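Side-chain contacts in ribonucleoside triphosphate reductase (Lactobacillus leichmannii, PDB 1L1L), which reduces ribonucleoside triphosphates to 2'-deoxyribonucleoside triphosphates as a monomeric, allosterically regulated class II enzyme that depends on the vitamin B12 cofactor: residues D13-S18 with R84-I89; P21-G24 with T30-R33; L482-N487 with I515-Q520. One frame throughout, in Å; residues are numbered along the deposited sequence.

From the N terminus, helix 9-18 supplies the first half of contact 1, and its partner segment 84-89, on helix 72-90, follows 66 residues after the end of the first. Within the long loop so formed, contact 2 makes a much smaller one: the turn at 21-24 folds back on 30-33 at the end of helix 27-32. The two contacts, with centres about 16 Å apart, both belong to the ribonucleotide reductase alpha domain. Contact 3 follows in series, where helix 477-485 meets helix 512-536 after two intervening strands. Its centre lies about 27 Å from that of each of the others, and it touches neither. No two of the three loops cross.

Contact 1: D13-S18 with R84-I89; sequences DRVKAS and RLYKLI
Val15 and Tyr86 meet where helix 9-18 packs against helix 72-90, a helix-helix contact within the ribonucleotide reductase alpha domain. The backbones come nearest at Val15 and Lys87, whose CA atoms are 6.4 Å apart. Tyr86 can be followed outward from its helix. From CB the chain leaves with CG anti to the backbone N (chi1 -177°), which points the ring toward helix 9-18. The ring atom CD1 then comes within 4.0 Å of Val15 CG1. One step further out is the closest touch of the pair, Tyr86 CE1 to Val15 CG1 at 3.8 Å, and the same CE1 has Val15 CB at 4.1 Å. The methyl thus sits at the edge of the ring, in its plane, against one C-H side, and this is not a CH-pi contact over a face. At the tip, OH turns to the backbone O of Asp49, a hydrogen bond that satisfies the phenol in a largely apolar setting. Val52, Lys53 and Val56 of helix 48-60, together with Phe11 and Ile12, also touch this side chain, so the tyrosine joins three helices. On the Val15 side, CG1 is the branch that does the work; it also lies 4.3 Å from Lys87 CA and so bears on the backbone of the second helix. Lys87 itself borders the contact: its aliphatic chain is fully extended, and outside the two segments it touches Val19 and Trp434. Near the end of helix 9-18, Ser18 bonds to Arg14 O through both its N, at 3.2 Å, and its OG, at 3.0 Å, and these donors arrive from opposite faces of the carbonyl plane.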
loop_
_atom_site.group_PDB
_atom_site.type_symbol
_atom_site.label_atom_id
_atom_site.label_comp_id
_atom_site.label_asym_id
_atom_site.label_seq_id
_atom_site.Cartn_x
_atom_site.Cartn_y
_atom_site.Cartn_z
ATOM N N ASP A 13 -27.606 -14.410 -9.196
ATOM C CA ASP A 13 -28.199 -14.336 -10.530
ATOM C C ASP A 13 -29.108 -13.121 -10.677
ATOM O O ASP A 13 -29.192 -12.531 -11.752
ATOM C CB ASP A 13 -29.009 -15.597 -10.838
ATOM C CG ASP A 13 -28.143 -16.824 -10.995
ATOM O OD1 ASP A 13 -27.098 -16.732 -11.678
ATOM O OD2 ASP A 13 -28.512 -17.884 -10.447
ATOM N N ARG A 14 -29.789 -12.753 -9.596
ATOM C CA ARG A 14 -30.695 -11.608 -9.615
ATOM C C ARG A 14 -29.902 -10.307 -9.747
ATOM O O ARG A 14 -30.278 -9.402 -10.496
ATOM C CB ARG A 14 -31.535 -11.589 -8.329
ATOM C CG ARG A 14 -33.032 -11.364 -8.551
ATOM C CD ARG A 14 -33.860 -12.252 -7.618
ATOM N NE ARG A 14 -33.648 -11.936 -6.206
ATOM C CZ ARG A 14 -33.421 -12.845 -5.259
ATOM N NH1 ARG A 14 -33.375 -14.135 -5.569
ATOM N NH2 ARG A 14 -33.229 -12.463 -4.002
ATOM N N VAL A 15 -28.803 -10.209 -9.005
ATOM C CA VAL A 15 -27.964 -9.021 -9.061
ATOM C C VAL A 15 -27.358 -8.898 -10.451
ATOM O O VAL A 15 -27.365 -7.820 -11.051
ATOM C CB VAL A 15 -26.833 -9.097 -8.019
ATOM C CG1 VAL A 15 -25.847 -7.955 -8.227
ATOM C CG2 VAL A 15 -27.421 -9.025 -6.625
ATOM N N LYS A 16 -26.851 -10.015 -10.959
ATOM C CA LYS A 16 -26.239 -10.063 -12.285
ATOM C C LYS A 16 -27.245 -9.677 -13.368
ATOM O O LYS A 16 -26.882 -9.136 -14.416
ATOM C CB LYS A 16 -25.704 -11.471 -12.568
ATOM C CG LYS A 16 -24.592 -11.921 -11.633
ATOM C CD LYS A 16 -24.247 -13.398 -11.806
ATOM C CE LYS A 16 -23.760 -13.715 -13.213
ATOM N NZ LYS A 16 -23.472 -15.173 -13.379
ATOM N N ALA A 17 -28.520 -9.942 -13.104
ATOM C CA ALA A 17 -29.564 -9.637 -14.071
ATOM C C ALA A 17 -29.920 -8.160 -14.108
ATOM O O ALA A 17 -30.271 -7.634 -15.162
ATOM C CB ALA A 17 -30.813 -10.469 -13.766
ATOM N N SER A 18 -29.808 -7.487 -12.967
ATOM C CA SER A 18 -30.165 -6.067 -12.872
ATOM C C SER A 18 -29.004 -5.087 -12.683
ATOM O O SER A 18 -29.179 -3.869 -12.836
ATOM C CB SER A 18 -31.155 -5.876 -11.729
ATOM O OG SER A 18 -30.613 -6.379 -10.519
ATOM N N ARG A 84 -26.446 -6.294 0.227
ATOM C CA ARG A 84 -26.305 -4.905 -0.210
ATOM C C ARG A 84 -24.836 -4.692 -0.598
ATOM O O ARG A 84 -24.516 -4.081 -1.621
ATOM C CB ARG A 84 -26.647 -3.943 0.929
ATOM C CG ARG A 84 -28.123 -3.685 1.174
ATOM C CD ARG A 84 -28.275 -2.714 2.347
ATOM N NE ARG A 84 -28.070 -3.391 3.625
ATOM C CZ ARG A 84 -27.858 -2.771 4.784
ATOM N NH1 ARG A 84 -27.812 -1.444 4.836
ATOM N NH2 ARG A 84 -27.707 -3.483 5.894
ATOM N N LEU A 85 -23.956 -5.212 0.245
ATOM C CA LEU A 85 -22.523 -5.089 0.026
ATOM C C LEU A 85 -22.194 -5.695 -1.335
ATOM O O LEU A 85 -21.544 -5.056 -2.156
ATOM C CB LEU A 85 -21.781 -5.808 1.150
ATOM C CG LEU A 85 -20.347 -5.399 1.493
ATOM C CD1 LEU A 85 -20.250 -3.893 1.682
ATOM C CD2 LEU A 85 -19.922 -6.136 2.757
ATOM N N TYR A 86 -22.674 -6.912 -1.585
ATOM C CA TYR A 86 -22.419 -7.560 -2.861
ATOM C C TYR A 86 -22.894 -6.705 -4.030
ATOM O O TYR A 86 -22.183 -6.560 -5.028
ATOM C CB TYR A 86 -23.100 -8.931 -2.919
ATOM C CG TYR A 86 -22.806 -9.694 -4.191
ATOM C CD1 TYR A 86 -23.362 -9.312 -5.412
ATOM C CD2 TYR A 86 -21.932 -10.775 -4.178
ATOM C CE1 TYR A 86 -23.045 -9.988 -6.593
ATOM C CE2 TYR A 86 -21.610 -11.457 -5.343
ATOM C CZ TYR A 86 -22.163 -11.058 -6.542
ATOM O OH TYR A 86 -21.803 -11.716 -7.692
ATOM N N LYS A 87 -24.097 -6.143 -3.921
ATOM C CA LYS A 87 -24.634 -5.320 -4.997
ATOM C C LYS A 87 -23.799 -4.061 -5.238
ATOM O O LYS A 87 -23.637 -3.619 -6.377
ATOM C CB LYS A 87 -26.087 -4.930 -4.693
ATOM C CG LYS A 87 -26.725 -4.063 -5.758
ATOM C CD LYS A 87 -28.213 -3.801 -5.471
ATOM C CE LYS A 87 -28.806 -2.825 -6.487
ATOM N NZ LYS A 87 -30.260 -2.533 -6.262
ATOM N N LEU A 88 -23.285 -3.486 -4.157
ATOM C CA LEU A 88 -22.469 -2.280 -4.222
ATOM C C LEU A 88 -21.122 -2.518 -4.906
ATOM O O LEU A 88 -20.737 -1.781 -5.819
ATOM C CB LEU A 88 -22.218 -1.750 -2.809
ATOM C CG LEU A 88 -21.282 -0.548 -2.697
ATOM C CD1 LEU A 88 -21.852 0.646 -3.446
ATOM C CD2 LEU A 88 -21.077 -0.216 -1.224
ATOM N N ILE A 89 -20.423 -3.549 -4.450
ATOM C CA ILE A 89 -19.109 -3.897 -4.982
ATOM C C ILE A 89 -19.196 -4.461 -6.390
ATOM O O ILE A 89 -18.408 -4.094 -7.254
ATOM C CB ILE A 89 -18.399 -4.912 -4.064
ATOM C CG1 ILE A 89 -18.219 -4.296 -2.669
ATOM C CG2 ILE A 89 -17.033 -5.295 -4.651
ATOM C CD1 ILE A 89 -17.752 -5.277 -1.625
#

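Contact 2: P21-G24 with T30-R33; sequences PHWG and TYKR
Trp23 and Tyr31 carry this contact between them, the indole from the segment 21-24 and the tyrosine from the last turn of helix 27-32. Trp23 leaves its backbone with CG anti to the carbonyl carbon (chi1 -66°), which brings the outer corner of its six-membered ring to the tyrosine. Trp23 CH2 lies 3.7 Å from Tyr31 CB, and Trp23 CZ3 is next at 3.8 Å from that same CB. The corner reaches on to the start of the tyrosine ring, with Trp23 CH2 at 3.9 Å from Tyr31 CG. The two six-membered rings are nearly parallel, their planes 28° apart, but they are slid so far along each other that they barely overlap. Their centroids are 5.8 Å apart, and the contact is an apolar fit of a ring corner against CB more than a stack. On the far side of the indole plane from Tyr31 CB, Pro21 backs the ring, its CB 3.5 Å above the plane and offset toward the rim. The chain bends at His22, the centre of an inverse gamma turn in which Trp23 N makes a weak bond to Pro21 O. Tyr31 OH is hydrogen-bonded to Thr51 OG1 of helix 48-60. The pair belongs to an aromatic cluster: Trp48 meets both rings, edge-to-face with that of Tyr31, and Trp28 is edge-to-face with Trp23. Helix 551-557 closes in through Leu556, which touches both Trp23 and Tyr31, while Glu710 reaches Trp23, so the contact lies among N-terminal elements, helix 551-557 and the C-terminal helix 709-719.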
loop_
_atom_site.group_PDB
_atom_site.type_symbol
_atom_site.label_atom_id
_atom_site.label_comp_id
_atom_site.label_asym_id
_atom_site.label_seq_id
_atom_site.Cartn_x
_atom_site.Cartn_y
_atom_site.Cartn_z
ATOM N N PRO A 21 -21.804 -4.127 -13.984
ATOM C CA PRO A 21 -20.558 -3.612 -13.401
ATOM C C PRO A 21 -20.063 -2.428 -14.204
ATOM O O PRO A 21 -20.000 -2.495 -15.430
ATOM C CB PRO A 21 -19.612 -4.805 -13.496
ATOM C CG PRO A 21 -20.547 -5.982 -13.361
ATOM C CD PRO A 21 -21.695 -5.572 -14.254
ATOM N N HIS A 22 -19.723 -1.342 -13.514
ATOM C CA HIS A 22 -19.236 -0.138 -14.168
ATOM C C HIS A 22 -17.736 -0.274 -14.448
ATOM O O HIS A 22 -16.915 0.399 -13.824
ATOM C CB HIS A 22 -19.501 1.077 -13.267
ATOM C CG HIS A 22 -19.231 2.396 -13.920
ATOM N ND1 HIS A 22 -17.956 2.862 -14.162
ATOM C CD2 HIS A 22 -20.073 3.362 -14.354
ATOM C CE1 HIS A 22 -18.024 4.059 -14.713
ATOM N NE2 HIS A 22 -19.298 4.387 -14.840
ATOM N N TRP A 23 -17.388 -1.164 -15.373
ATOM C CA TRP A 23 -15.988 -1.381 -15.736
ATOM C C TRP A 23 -15.419 -0.198 -16.510
ATOM O O TRP A 23 -16.110 0.420 -17.330
ATOM C CB TRP A 23 -15.836 -2.624 -16.619
ATOM C CG TRP A 23 -16.165 -3.947 -15.981
ATOM C CD1 TRP A 23 -17.137 -4.822 -16.378
ATOM C CD2 TRP A 23 -15.441 -4.606 -14.929
ATOM N NE1 TRP A 23 -17.055 -5.987 -15.653
ATOM C CE2 TRP A 23 -16.024 -5.882 -14.756
ATOM C CE3 TRP A 23 -14.352 -4.244 -14.119
ATOM C CZ2 TRP A 23 -15.557 -6.802 -13.810
ATOM C CZ3 TRP A 23 -13.885 -5.161 -13.175
ATOM C CH2 TRP A 23 -14.488 -6.425 -13.030
ATOM N N GLY A 24 -14.151 0.116 -16.256
ATOM C CA GLY A 24 -13.513 1.189 -16.990
ATOM C C GLY A 24 -13.041 0.524 -18.269
ATOM O O GLY A 24 -13.135 -0.698 -18.383
ATOM N N THR A 30 -7.941 -5.741 -16.269
ATOM C CA THR A 30 -7.177 -5.565 -15.039
ATOM C C THR A 30 -7.644 -6.550 -13.980
ATOM O O THR A 30 -6.840 -7.144 -13.273
ATOM C CB THR A 30 -7.321 -4.129 -14.487
ATOM O OG1 THR A 30 -6.738 -3.208 -15.414
ATOM C CG2 THR A 30 -6.608 -3.998 -13.136
ATOM N N TYR A 31 -8.956 -6.739 -13.881
ATOM C CA TYR A 31 -9.481 -7.672 -12.904
ATOM C C TYR A 31 -8.997 -9.100 -13.165
ATOM O O TYR A 31 -8.536 -9.784 -12.250
ATOM C CB TYR A 31 -11.018 -7.643 -12.909
ATOM C CG TYR A 31 -11.609 -8.931 -12.399
ATOM C CD1 TYR A 31 -11.420 -9.338 -11.073
ATOM C CD2 TYR A 31 -12.293 -9.796 -13.263
ATOM C CE1 TYR A 31 -11.899 -10.582 -10.620
ATOM C CE2 TYR A 31 -12.765 -11.034 -12.820
ATOM C CZ TYR A 31 -12.568 -11.418 -11.507
ATOM O OH TYR A 31 -13.035 -12.645 -11.089
ATOM N N LYS A 32 -9.104 -9.541 -14.414
ATOM C CA LYS A 32 -8.713 -10.890 -14.800
ATOM C C LYS A 32 -7.271 -11.271 -14.534
ATOM O O LYS A 32 -6.976 -12.409 -14.184
ATOM C CB LYS A 32 -9.005 -11.115 -16.286
ATOM C CG LYS A 32 -10.477 -11.164 -16.597
ATOM C CD LYS A 32 -11.154 -12.335 -15.880
ATOM C CE LYS A 32 -10.748 -13.670 -16.475
ATOM N NZ LYS A 32 -11.527 -14.778 -15.874
ATOM N N ARG A 33 -6.363 -10.324 -14.713
ATOM C CA ARG A 33 -4.966 -10.629 -14.497
ATOM C C ARG A 33 -4.466 -10.173 -13.131
ATOM O O ARG A 33 -3.272 -10.262 -12.863
ATOM C CB ARG A 33 -4.132 -9.989 -15.609
ATOM C CG ARG A 33 -4.207 -8.476 -15.624
ATOM C CD ARG A 33 -3.487 -7.886 -16.834
ATOM N NE ARG A 33 -2.122 -8.399 -16.965
ATOM C CZ ARG A 33 -1.150 -7.768 -17.617
ATOM N NH1 ARG A 33 -1.389 -6.596 -18.194
ATOM N NH2 ARG A 33 0.060 -8.309 -17.689
#

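Contact 3: L482-N487 with I515-Q520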
loop_
_atom_site.group_PDB
_atom_site.type_symbol
_atom_site.label_atom_id
_atom_site.label_comp_id
_atom_site.label_asym_id
_atom_site.label_seq_id
_atom_site.Cartn_x
_atom_site.Cartn_y
_atom_site.Cartn_z
ATOM N N LEU A 482 -15.947 17.706 -10.766
ATOM C CA LEU A 482 -16.074 18.400 -12.043
ATOM C C LEU A 482 -17.483 18.238 -12.598
ATOM O O LEU A 482 -18.088 19.186 -13.108
ATOM C CB LEU A 482 -15.058 17.855 -13.050
ATOM C CG LEU A 482 -15.053 18.500 -14.444
ATOM C CD1 LEU A 482 -14.769 19.989 -14.324
ATOM C CD2 LEU A 482 -13.997 17.825 -15.316
ATOM N N THR A 483 -17.998 17.024 -12.486
ATOM C CA THR A 483 -19.326 16.707 -12.974
ATOM C C THR A 483 -20.362 17.440 -12.142
ATOM O O THR A 483 -21.093 18.296 -12.643
ATOM C CB THR A 483 -19.581 15.193 -12.882
ATOM O OG1 THR A 483 -18.599 14.507 -13.666
ATOM C CG2 THR A 483 -20.976 14.835 -13.402
ATOM N N ARG A 484 -20.388 17.116 -10.855
ATOM C CA ARG A 484 -21.346 17.693 -9.929
ATOM C C ARG A 484 -21.240 19.200 -9.670
ATOM O O ARG A 484 -22.217 19.823 -9.256
ATOM C CB ARG A 484 -21.279 16.925 -8.613
ATOM C CG ARG A 484 -22.593 16.866 -7.880
ATOM C CD ARG A 484 -22.586 15.761 -6.839
ATOM N NE ARG A 484 -23.828 15.735 -6.067
ATOM C CZ ARG A 484 -24.016 14.987 -4.984
ATOM N NH1 ARG A 484 -23.042 14.200 -4.545
ATOM N NH2 ARG A 484 -25.168 15.041 -4.329
ATOM N N LEU A 485 -20.078 19.795 -9.925
ATOM C CA LEU A 485 -19.903 21.228 -9.687
ATOM C C LEU A 485 -19.733 22.047 -10.965
ATOM O O LEU A 485 -20.049 23.240 -11.000
ATOM C CB LEU A 485 -18.685 21.476 -8.790
ATOM C CG LEU A 485 -18.638 20.912 -7.368
ATOM C CD1 LEU A 485 -17.279 21.241 -6.752
ATOM C CD2 LEU A 485 -19.758 21.499 -6.528
ATOM N N GLY A 486 -19.224 21.405 -12.010
ATOM C CA GLY A 486 -18.998 22.097 -13.260
ATOM C C GLY A 486 -17.614 22.712 -13.291
ATOM O O GLY A 486 -17.149 23.166 -14.335
ATOM N N ASN A 487 -16.947 22.726 -12.139
ATOM C CA ASN A 487 -15.607 23.296 -12.037
ATOM C C ASN A 487 -14.794 22.578 -10.962
ATOM O O ASN A 487 -15.305 21.706 -10.267
ATOM C CB ASN A 487 -15.694 24.785 -11.691
ATOM C CG ASN A 487 -16.502 25.040 -10.429
ATOM O OD1 ASN A 487 -17.727 24.910 -10.427
ATOM N ND2 ASN A 487 -15.817 25.389 -9.345
ATOM N N ILE A 515 -17.616 21.682 0.144
ATOM C CA ILE A 515 -17.499 21.512 1.587
ATOM C C ILE A 515 -18.673 20.719 2.152
ATOM O O ILE A 515 -18.494 19.766 2.920
ATOM C CB ILE A 515 -17.440 22.879 2.291
ATOM C CG1 ILE A 515 -16.172 23.624 1.867
ATOM C CG2 ILE A 515 -17.483 22.696 3.794
ATOM C CD1 ILE A 515 -16.086 25.037 2.400
ATOM N N LYS A 516 -19.880 21.112 1.767
ATOM C CA LYS A 516 -21.073 20.438 2.255
ATOM C C LYS A 516 -21.148 18.974 1.839
ATOM O O LYS A 516 -21.412 18.105 2.668
ATOM C CB LYS A 516 -22.337 21.165 1.780
ATOM C CG LYS A 516 -23.598 20.646 2.448
ATOM C CD LYS A 516 -23.460 20.746 3.967
ATOM C CE LYS A 516 -24.591 20.035 4.690
ATOM N NZ LYS A 516 -24.403 20.094 6.170
ATOM N N MET A 517 -20.923 18.695 0.560
ATOM C CA MET A 517 -20.992 17.318 0.104
ATOM C C MET A 517 -19.963 16.399 0.769
ATOM O O MET A 517 -20.294 15.267 1.119
ATOM C CB MET A 517 -20.914 17.238 -1.433
ATOM C CG MET A 517 -19.995 18.223 -2.132
ATOM S SD MET A 517 -20.566 18.601 -3.845
ATOM C CE MET A 517 -20.137 17.113 -4.715
ATOM N N VAL A 518 -18.734 16.868 0.978
ATOM C CA VAL A 518 -17.751 15.995 1.623
ATOM C C VAL A 518 -17.998 15.925 3.123
ATOM O O VAL A 518 -17.807 14.877 3.738
ATOM C CB VAL A 518 -16.285 16.436 1.352
ATOM C CG1 VAL A 518 -16.025 16.469 -0.149
ATOM C CG2 VAL A 518 -16.007 17.777 1.988
ATOM N N ASP A 519 -18.452 17.030 3.708
ATOM C CA ASP A 519 -18.732 17.059 5.137
ATOM C C ASP A 519 -19.857 16.091 5.536
ATOM O O ASP A 519 -19.804 15.469 6.592
ATOM C CB ASP A 519 -19.090 18.483 5.569
ATOM C CG ASP A 519 -19.372 18.584 7.055
ATOM O OD1 ASP A 519 -18.449 18.329 7.859
ATOM O OD2 ASP A 519 -20.520 18.914 7.422
ATOM N N GLN A 520 -20.880 15.960 4.694
ATOM C CA GLN A 520 -21.991 15.058 5.012
ATOM C C GLN A 520 -21.556 13.604 4.942
ATOM O O GLN A 520 -22.027 12.759 5.703
ATOM C CB GLN A 520 -23.156 15.276 4.048
ATOM C CG GLN A 520 -23.701 16.682 4.052
ATOM C CD GLN A 520 -24.966 16.795 3.238
ATOM O OE1 GLN A 520 -25.010 16.388 2.067
ATOM N NE2 GLN A 520 -26.010 17.349 3.849
#
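The guanidinium of Arg484 is the flat group of this contact, and the methyl CE of Met517 comes to it obliquely, with Arg484 NH1 at 4.1 Å. Met517, of helix 512-536, packs on the C-terminal end of helix 477-485, the two helices being linked through strands 490-497 and 504-510. The closer touch is further back on the arginine, where Arg484 CD and Met517 CE are 3.5 Å apart, methyl against methylene. Arg484 CG follows at 4.0 Å from the same CE, so the methyl lies along the arginine's side chain. That chain runs extended from CG to NE, and the methionine passes it in the opposite direction. A bend at the end of Met517 (chi3 -74°) turns CE toward the arginine, while its sulfur faces the neighbouring residue: Met517 SD is 4.0 Å from Leu485 CD2. Met517 is thereby touched at two successive atoms, SD and CE, by two consecutive residues, and Trp480 and Leu481 of the same helix touch it as well. Beyond the contact, helix 477-485 gives way at Gly486, the first residue to leave helical angles, with positive phi. Here Leu485 O and Asn487 OD1 lie close as two acceptors, and Arg513 NH2 bonds to the first and, weakly, to the second, which probably eases their proximity. Across the two helices the contact is apolar: the aliphatic part of Arg484 and a leucine methyl pack on a thioether, while Arg484 NH1 forms a salt bridge with Glu430 OE1, so that one arginine serves both the helix-helix packing and a charge pair.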